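Local coordinates for RahU protein (Pseudomonas aeruginosa PAO1, PDB 6ZC2), which is an aegerolysin that interacts with the membrane sphingolipid ceramide phosphorylethanolamine and probably acts as a lipid-binding protein at membrane surfaces, at residues E5-K10 with G126-T131; N24-W29 with Q73-C78. One frame throughout, in Å; residues are numbered along the deposited sequence. Where two conformers were deposited one is given.

Contact 1: E5-K10 with G126-T131; sequences EWIAVK and GEVTLT. With EDO (1,2-ethanediol), chain E.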
loop_
_atom_site.group_PDB
_atom_site.type_symbol
_atom_site.label_atom_id
_atom_site.label_comp_id
_atom_site.label_asym_id
_atom_site.label_seq_id
_atom_site.Cartn_x
_atom_site.Cartn_y
_atom_site.Cartn_z
ATOM N N GLU A 5 7.937 -11.604 -6.034
ATOM C CA GLU A 5 7.390 -11.098 -4.779
ATOM C C GLU A 5 6.865 -9.691 -5.044
ATOM O O GLU A 5 7.649 -8.781 -5.326
ATOM C CB GLU A 5 8.471 -11.086 -3.699
ATOM C CG GLU A 5 8.965 -12.481 -3.298
ATOM C CD GLU A 5 10.000 -13.051 -4.258
ATOM O OE1 GLU A 5 10.886 -12.284 -4.689
ATOM O OE2 GLU A 5 9.933 -14.262 -4.571
ATOM N N TRP A 6 5.544 -9.511 -4.979
ATOM C CA TRP A 6 4.951 -8.217 -5.289
ATOM C C TRP A 6 3.626 -8.041 -4.558
ATOM O O TRP A 6 2.946 -9.015 -4.205
ATOM C CB TRP A 6 4.763 -8.015 -6.805
ATOM C CG TRP A 6 3.749 -8.949 -7.444
ATOM C CD1 TRP A 6 3.973 -10.233 -7.868
ATOM C CD2 TRP A 6 2.367 -8.670 -7.734
ATOM N NE1 TRP A 6 2.824 -10.769 -8.394
ATOM C CE2 TRP A 6 1.823 -9.835 -8.320
ATOM C CE3 TRP A 6 1.539 -7.557 -7.553
ATOM C CZ2 TRP A 6 0.492 -9.914 -8.734
ATOM C CZ3 TRP A 6 0.212 -7.640 -7.960
ATOM C CH2 TRP A 6 -0.296 -8.811 -8.550
ATOM N N ILE A 7 3.273 -6.764 -4.349
ATOM C CA ILE A 7 1.983 -6.327 -3.827
ATOM C C ILE A 7 1.528 -5.146 -4.677
ATOM O O ILE A 7 2.344 -4.362 -5.168
ATOM C CB ILE A 7 2.088 -5.922 -2.329
ATOM C CG1 ILE A 7 0.703 -5.609 -1.730
ATOM C CG2 ILE A 7 3.043 -4.733 -2.151
ATOM C CD1 ILE A 7 0.723 -5.304 -0.241
ATOM N N ALA A 8 0.215 -5.015 -4.857
ATOM C CA ALA A 8 -0.358 -3.825 -5.478
ATOM C C ALA A 8 -1.574 -3.432 -4.655
ATOM O O ALA A 8 -2.504 -4.232 -4.505
ATOM C CB ALA A 8 -0.726 -4.078 -6.946
ATOM N N VAL A 9 -1.559 -2.213 -4.112
ATOM C CA VAL A 9 -2.596 -1.731 -3.203
ATOM C C VAL A 9 -3.493 -0.753 -3.952
ATOM O O VAL A 9 -3.035 0.310 -4.390
ATOM C CB VAL A 9 -1.986 -1.071 -1.957
ATOM C CG1 VAL A 9 -3.083 -0.715 -0.969
ATOM C CG2 VAL A 9 -0.928 -1.983 -1.325
ATOM N N LYS A 10 -4.775 -1.101 -4.086
ATOM C CA LYS A 10 -5.767 -0.227 -4.714
ATOM C C LYS A 10 -6.319 0.703 -3.637
ATOM O O LYS A 10 -6.996 0.249 -2.709
ATOM C CB LYS A 10 -6.888 -1.060 -5.334
ATOM C CG LYS A 10 -7.943 -0.231 -6.049
ATOM C CD LYS A 10 -9.055 -1.103 -6.626
ATOM C CE LYS A 10 -10.191 -0.252 -7.173
ATOM N NZ LYS A 10 -11.113 -1.046 -8.046
ATOM N N GLY A 126 0.095 -10.018 -4.007
ATOM C CA GLY A 126 -0.840 -9.706 -5.073
ATOM C C GLY A 126 -1.648 -8.448 -4.782
ATOM O O GLY A 126 -1.207 -7.544 -4.071
ATOM N N GLU A 127 -2.855 -8.398 -5.351
ATOM C CA GLU A 127 -3.710 -7.218 -5.254
ATOM C C GLU A 127 -4.461 -7.190 -3.927
ATOM O O GLU A 127 -5.136 -8.158 -3.560
ATOM C CB GLU A 127 -4.719 -7.194 -6.408
ATOM C CG GLU A 127 -4.083 -7.003 -7.777
ATOM C CD GLU A 127 -5.082 -6.789 -8.908
ATOM O OE1 GLU A 127 -6.285 -7.083 -8.730
ATOM O OE2 GLU A 127 -4.657 -6.329 -9.990
ATOM N N VAL A 128 -4.358 -6.064 -3.223
ATOM C CA VAL A 128 -5.093 -5.799 -1.991
ATOM C C VAL A 128 -5.842 -4.488 -2.188
ATOM O O VAL A 128 -5.255 -3.505 -2.648
ATOM C CB VAL A 128 -4.134 -5.668 -0.789
ATOM C CG1 VAL A 128 -4.891 -5.245 0.473
ATOM C CG2 VAL A 128 -3.373 -6.962 -0.560
ATOM N N THR A 129 -7.126 -4.461 -1.840
ATOM C CA THR A 129 -7.908 -3.230 -1.896
ATOM C C THR A 129 -7.965 -2.595 -0.510
ATOM O O THR A 129 -8.199 -3.288 0.484
ATOM C CB THR A 129 -9.322 -3.502 -2.426
ATOM O OG1 THR A 129 -9.237 -4.059 -3.744
ATOM C CG2 THR A 129 -10.138 -2.217 -2.491
ATOM N N LEU A 130 -7.725 -1.282 -0.444
ATOM C CA LEU A 130 -7.730 -0.510 0.799
ATOM C C LEU A 130 -8.825 0.549 0.681
ATOM O O LEU A 130 -8.685 1.508 -0.086
ATOM C CB LEU A 130 -6.362 0.146 1.023
ATOM C CG LEU A 130 -6.235 1.092 2.217
ATOM C CD1 LEU A 130 -6.497 0.367 3.535
ATOM C CD2 LEU A 130 -4.861 1.753 2.223
ATOM N N THR A 131 -9.922 0.375 1.417
ATOM C CA THR A 131 -11.067 1.279 1.331
ATOM C C THR A 131 -11.081 2.202 2.549
ATOM O O THR A 131 -11.205 1.735 3.691
ATOM C CB THR A 131 -12.371 0.486 1.200
ATOM O OG1 THR A 131 -12.302 -0.350 0.033
ATOM C CG2 THR A 131 -13.558 1.420 1.063
HETATM C C1 EDO E . -4.435 -11.265 -4.410
HETATM O O1 EDO E . -5.724 -10.684 -4.158
HETATM C C2 EDO E . -4.346 -11.757 -5.856
HETATM O O2 EDO E . -3.925 -10.702 -6.735
#
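The first torsion of Trp6 (chi1 66°) sets CG between its own backbone N and carbonyl carbon, and from there the indole reaches across to lie over Gly126 on the neighbouring strand. The indole sits at the start of the parallel ladder, whose first pair is Ile7 with Gly126, between strands 6-13 and 126-134, two neighbours in the mixed sheet of the aegerolysin beta-sandwich. The CH-pi contact is close: Gly126 CA stands 3.7 Å from the centroid of the six-membered ring, over its face and offset toward the rim, while the CB of Ala8 meets the ring at its edge. On the indole, Lys38 adds a cation-pi partner. The backbone angles of Gly126 would jam a CB against the preceding carbonyl.

Five backbone hydrogen bonds join the strands; Ala8 and Lys10 each bond through both N and O to the residues flanking their partners, Ala8 to Gly126 and Val128, Lys10 to Val128 and Leu130. Gly126 N gives to Trp6 O at 3.0 Å, and Gly126 O in turn receives Ala8 N, which stands well above the carbonyl plane. Farther on the donors approach nearly along the C=O axis, as Lys10 N does to Val128 O at 2.8 Å.

Side chains alternate between the two faces. Ile7, Val9 and Val128 share the inward face, where Ile7 and Val9 touch Phe88 of the other sheet, and Val9 CG1 touches Leu130 CB at 3.9 Å. On the other face Ala8, Lys10, Glu127 and Thr129 line up; Lys10 and Thr129 run side by side, and Glu127 OE2 is bonded to Tyr35. On the side of Glu127 away from strand 6-13, a diol probably from the crystallisation liquor is also bonded to Gly118 N: Glu127 N donates to its O2 at 2.9 Å, while its O1 donates to Glu127 O at 2.7 Å.

Contact 2: N24-W29 with Q73-C78; sequences NATLQW and QGSFDC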
loop_
_atom_site.group_PDB
_atom_site.type_symbol
_atom_site.label_atom_id
_atom_site.label_comp_id
_atom_site.label_asym_id
_atom_site.label_seq_id
_atom_site.Cartn_x
_atom_site.Cartn_y
_atom_site.Cartn_z
ATOM N N ASN A 24 5.015 9.883 3.151
ATOM C CA ASN A 24 5.909 9.155 4.049
ATOM C C ASN A 24 6.119 7.705 3.611
ATOM O O ASN A 24 6.245 6.802 4.439
ATOM C CB ASN A 24 5.412 9.216 5.493
ATOM C CG ASN A 24 5.137 10.631 5.958
ATOM O OD1 ASN A 24 5.689 11.597 5.426
ATOM N ND2 ASN A 24 4.296 10.763 6.978
ATOM N N ALA A 25 6.160 7.474 2.303
ATOM C CA ALA A 25 6.382 6.122 1.806
ATOM C C ALA A 25 7.815 5.694 2.100
ATOM O O ALA A 25 8.746 6.496 2.010
ATOM C CB ALA A 25 6.105 6.058 0.306
ATOM N N THR A 26 7.990 4.431 2.485
ATOM C CA THR A 26 9.308 3.905 2.814
ATOM C C THR A 26 9.378 2.444 2.400
ATOM O O THR A 26 8.366 1.736 2.372
ATOM C CB THR A 26 9.658 3.998 4.312
ATOM O OG1 THR A 26 8.769 3.169 5.069
ATOM C CG2 THR A 26 9.605 5.437 4.837
ATOM N N LEU A 27 10.591 2.003 2.069
ATOM C CA LEU A 27 10.855 0.615 1.720
ATOM C C LEU A 27 12.043 0.119 2.523
ATOM O O LEU A 27 13.100 0.755 2.529
ATOM C CB LEU A 27 11.196 0.462 0.240
ATOM C CG LEU A 27 10.052 0.740 -0.727
ATOM C CD1 LEU A 27 10.596 0.840 -2.131
ATOM C CD2 LEU A 27 8.968 -0.337 -0.626
ATOM N N GLN A 28 11.867 -1.018 3.192
ATOM C CA GLN A 28 13.007 -1.740 3.737
ATOM C C GLN A 28 13.637 -2.646 2.688
ATOM O O GLN A 28 14.856 -2.842 2.700
ATOM C CB GLN A 28 12.564 -2.570 4.942
ATOM C CG GLN A 28 12.146 -1.757 6.165
ATOM C CD GLN A 28 10.780 -1.097 6.016
ATOM O OE1 GLN A 28 9.779 -1.763 5.745
ATOM N NE2 GLN A 28 10.733 0.216 6.214
ATOM N N TRP A 29 12.825 -3.192 1.781
ATOM C CA TRP A 29 13.274 -4.063 0.704
ATOM C C TRP A 29 12.399 -3.816 -0.515
ATOM O O TRP A 29 11.192 -3.606 -0.374
ATOM C CB TRP A 29 13.134 -5.536 1.108
ATOM C CG TRP A 29 14.030 -5.919 2.235
ATOM C CD1 TRP A 29 13.716 -5.976 3.566
ATOM C CD2 TRP A 29 15.408 -6.280 2.134
ATOM N NE1 TRP A 29 14.815 -6.361 4.295
ATOM C CE2 TRP A 29 15.868 -6.554 3.439
ATOM C CE3 TRP A 29 16.299 -6.407 1.064
ATOM C CZ2 TRP A 29 17.179 -6.945 3.701
ATOM C CZ3 TRP A 29 17.599 -6.795 1.327
ATOM C CH2 TRP A 29 18.027 -7.058 2.634
ATOM N N GLN A 73 9.075 -5.086 1.275
ATOM C CA GLN A 73 8.596 -4.745 2.610
ATOM C C GLN A 73 8.658 -3.232 2.752
ATOM O O GLN A 73 9.703 -2.634 2.476
ATOM C CB GLN A 73 9.473 -5.406 3.680
ATOM C CG GLN A 73 9.035 -5.092 5.097
ATOM C CD GLN A 73 9.890 -5.780 6.134
ATOM O OE1 GLN A 73 11.062 -6.066 5.892
ATOM N NE2 GLN A 73 9.306 -6.069 7.291
ATOM N N GLY A 74 7.556 -2.620 3.176
ATOM C CA GLY A 74 7.529 -1.171 3.276
ATOM C C GLY A 74 6.215 -0.672 3.841
ATOM O O GLY A 74 5.424 -1.440 4.396
ATOM N N SER A 75 5.996 0.636 3.696
ATOM C CA SER A 75 4.791 1.268 4.226
ATOM C C SER A 75 4.532 2.596 3.525
ATOM O O SER A 75 5.412 3.157 2.865
ATOM C CB SER A 75 4.904 1.512 5.731
ATOM O OG SER A 75 5.899 2.475 6.009
ATOM N N PHE A 76 3.306 3.099 3.696
ATOM C CA PHE A 76 2.964 4.475 3.351
ATOM C C PHE A 76 1.884 4.972 4.308
ATOM O O PHE A 76 1.112 4.180 4.862
ATOM C CB PHE A 76 2.544 4.665 1.875
ATOM C CG PHE A 76 1.329 3.867 1.463
ATOM C CD1 PHE A 76 0.038 4.359 1.662
ATOM C CD2 PHE A 76 1.481 2.625 0.854
ATOM C CE1 PHE A 76 -1.076 3.612 1.276
ATOM C CE2 PHE A 76 0.377 1.879 0.473
ATOM C CZ PHE A 76 -0.903 2.372 0.679
ATOM N N ASP A 77 1.834 6.289 4.502
ATOM C CA ASP A 77 0.817 6.918 5.335
ATOM C C ASP A 77 -0.287 7.517 4.463
ATOM O O ASP A 77 -0.060 7.915 3.314
ATOM C CB ASP A 77 1.411 8.024 6.221
ATOM C CG ASP A 77 2.322 7.496 7.311
ATOM O OD1 ASP A 77 2.377 6.263 7.517
ATOM O OD2 ASP A 77 3.005 8.332 7.946
ATOM N N CYS A 78 -1.491 7.586 5.038
ATOM C CA CYS A 78 -2.644 8.235 4.425
ATOM C C CYS A 78 -3.037 9.440 5.271
ATOM O O CYS A 78 -3.171 9.318 6.498
ATOM C CB CYS A 78 -3.827 7.257 4.346
ATOM S SG CYS A 78 -3.524 5.824 3.287
HETATM O O HOH W 1 4.802 5.029 6.103
#
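Leu27 and Gly74 face each other with CA atoms 4.1 Å apart, a non-hydrogen-bonded pair. Gly74 is tightly enclosed: Thr26 O lies 3.2 Å from its CA, and a CB there would clash with that oxygen and with Leu27 CD2. On the same buried face Ala25 CB packs against Phe76 CB, and the ring of Phe76 leads away toward Phe88 and Ile60.

Between these pairs, Thr26 and Ser75 exchange two backbone hydrogen bonds. The regular antiparallel ladder is then broken by a classic beta bulge, in which Gln28 and Trp29 both face Gln73, at the corner where the chain leaves strand 19-27 for strand 29-34 of the other sheet. Gln73 O accepts from both: Gln28 N at 2.8 Å on a bent bond, and Trp29 N at 3.2 Å, in the carbonyl plane on a lone pair.

The other face is polar and more exposed. Gln73, extended beyond CG, brings OE1 to the edge of the Trp29 indole, 3.5 Å from CD1, with amide and ring nearly coplanar. At the far end Asn24 ND2 donates almost straight (173°) to the anti side of Asp77 OD2, tilted 29° out of the carboxylate plane, the amide and carboxylate planes 82° apart. Asp77 OD1 is bonded to Thr87 OG1 and also receives a water, which donates to Asn24 O as well and accepts from Ser75 OG.

Contact 1 lies in the mixed sheet and contact 2 mainly in the five-stranded one facing it, its Trp29 end passing into the mixed sheet; their centres are about 13 Å apart. Strand 6-13 of the first contact leads directly along the chain to strand 19-27 of the second. They meet through the ring of Phe76: its CZ lies 4.1 Å from Val9 CG1 and 4.3 Å from Leu130 CD2, joining the inward faces of both ladders. Phe88 is a shared neighbour, touched by Ile7 and Val9 and by Phe76. Trp6 and Trp29 each have a side chain about 4 Å from a bound 1,2-ethanediol (for Trp6 a different one from that on Glu127), molecules probably from the crystallisation liquor.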